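Side-chain contact in glutaredoxin-like protein NrdH (Escherichia coli, PDB 1H75), which probably carries electrons to the NrdEF ribonucleotide reductase system as a small glutaredoxin-like redox protein: residues M68-R71 with L72-A75. Residues are numbered along the deposited sequence; the frame is centred on the assembly and turned at random.
Sequences MINR and LHPA
Ile69 O accepts a hydrogen bond from Leu72 N at 3.0 Å, with an N-H...O angle of 157°. The donor sits well above the carbonyl plane, and the i to i+3 spacing marks a 3-10 turn. Leu72 CB and CG also rest against Ile69 O, with CB 3.3 Å from it. From this turn the Ile69 and Leu72 side chains both pack on Trp61 and Phe26, and Leu72 also touches Met21 of helix 12-23. Cut back to an alanine here, Leu72 would lose CG and both methyls, which would probably open a gap between Trp61, Phe26 and Met21. Asn70 lies alongside His73, amide and ring planes 22° apart. Water 1 bridges them, donating a hydrogen bond to Asn70 OD1 and bonding His73 NE2 at 2.8 Å, in the ring plane. Arg24 NE also bonds Asn70 OD1, and Phe26 meets the His73 ring edge-to-face. The backbone oxygen Asn70 O lies 3.3 Å from His73 CD2, meeting the ring obliquely. His73 CG is anti to its carbonyl carbon (chi1 -80°), which turns the ring back toward Asn70. Arg71 O is joined to His73 O by water 2, which donates to both. The arrangement is a 3-10 turn that follows helix 66-69, the last helix of the thioredoxin-fold glutaredoxin domain.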
loop_
_atom_site.group_PDB
_atom_site.type_symbol
_atom_site.label_atom_id
_atom_site.label_comp_id
_atom_site.label_asym_id
_atom_site.label_seq_id
_atom_site.Cartn_x
_atom_site.Cartn_y
_atom_site.Cartn_z
ATOM N N MET A 68 -9.306 5.614 1.477
ATOM C CA MET A 68 -9.212 4.178 1.712
ATOM C C MET A 68 -8.343 3.896 2.949
ATOM O O MET A 68 -8.586 2.938 3.683
ATOM C CB MET A 68 -8.597 3.463 0.493
ATOM C CG MET A 68 -9.510 3.452 -0.754
ATOM S SD MET A 68 -11.116 2.682 -0.497
ATOM C CE MET A 68 -10.639 0.966 -0.614
ATOM N N ILE A 69 -7.341 4.742 3.165
ATOM C CA ILE A 69 -6.461 4.584 4.314
ATOM C C ILE A 69 -7.298 4.729 5.571
ATOM O O ILE A 69 -7.076 4.029 6.553
ATOM C CB ILE A 69 -5.323 5.630 4.295
ATOM C CG1 ILE A 69 -4.374 5.312 3.133
ATOM C CG2 ILE A 69 -4.558 5.597 5.616
ATOM C CD1 ILE A 69 -3.357 6.408 2.813
ATOM N N ASN A 70 -8.278 5.624 5.519
ATOM C CA ASN A 70 -9.147 5.838 6.659
ATOM C C ASN A 70 -10.006 4.627 6.963
ATOM O O ASN A 70 -10.538 4.519 8.066
ATOM C CB ASN A 70 -10.013 7.083 6.453
ATOM C CG ASN A 70 -9.261 8.350 6.764
ATOM O OD1 ASN A 70 -8.224 8.318 7.440
ATOM N ND2 ASN A 70 -9.770 9.476 6.288
ATOM N N ARG A 71 -10.133 3.707 6.004
ATOM C CA ARG A 71 -10.914 2.499 6.267
ATOM C C ARG A 71 -10.118 1.470 7.074
ATOM O O ARG A 71 -10.650 0.422 7.431
ATOM C CB ARG A 71 -11.409 1.881 4.957
ATOM C CG ARG A 71 -12.410 2.789 4.248
ATOM C CD ARG A 71 -13.062 2.095 3.062
ATOM N NE ARG A 71 -13.692 0.850 3.487
ATOM C CZ ARG A 71 -14.153 -0.084 2.662
ATOM N NH1 ARG A 71 -14.063 0.077 1.352
ATOM N NH2 ARG A 71 -14.692 -1.193 3.164
ATOM N N LEU A 72 -8.858 1.782 7.364
ATOM C CA LEU A 72 -7.992 0.891 8.133
ATOM C C LEU A 72 -7.990 1.158 9.648
ATOM O O LEU A 72 -7.267 0.487 10.385
ATOM C CB LEU A 72 -6.549 0.997 7.618
ATOM C CG LEU A 72 -6.394 0.694 6.121
ATOM C CD1 LEU A 72 -4.922 0.790 5.743
ATOM C CD2 LEU A 72 -6.954 -0.686 5.800
ATOM N N HIS A 73 -8.774 2.129 10.115
ATOM C CA HIS A 73 -8.800 2.422 11.549
ATOM C C HIS A 73 -9.271 1.183 12.282
ATOM O O HIS A 73 -10.180 0.485 11.843
ATOM C CB HIS A 73 -9.674 3.647 11.864
ATOM C CG HIS A 73 -8.982 4.951 11.606
ATOM N ND1 HIS A 73 -7.840 5.326 12.278
ATOM C CD2 HIS A 73 -9.246 5.947 10.724
ATOM C CE1 HIS A 73 -7.424 6.493 11.818
ATOM N NE2 HIS A 73 -8.261 6.889 10.877
ATOM N N PRO A 74 -8.654 0.898 13.425
ATOM C CA PRO A 74 -9.048 -0.301 14.166
ATOM C C PRO A 74 -10.442 -0.338 14.777
ATOM O O PRO A 74 -10.975 0.665 15.235
ATOM C CB PRO A 74 -7.934 -0.441 15.211
ATOM C CG PRO A 74 -7.560 0.982 15.503
ATOM C CD PRO A 74 -7.580 1.641 14.110
ATOM N N ALA A 75 -11.028 -1.529 14.766
ATOM C CA ALA A 75 -12.347 -1.735 15.357
ATOM C C ALA A 75 -12.182 -1.757 16.881
ATOM O O ALA A 75 -11.082 -1.987 17.392
ATOM C CB ALA A 75 -12.931 -3.058 14.872
HETATM O O HOH W 1 -8.459 9.396 9.733
HETATM O O HOH W 2 -11.811 0.135 9.871
#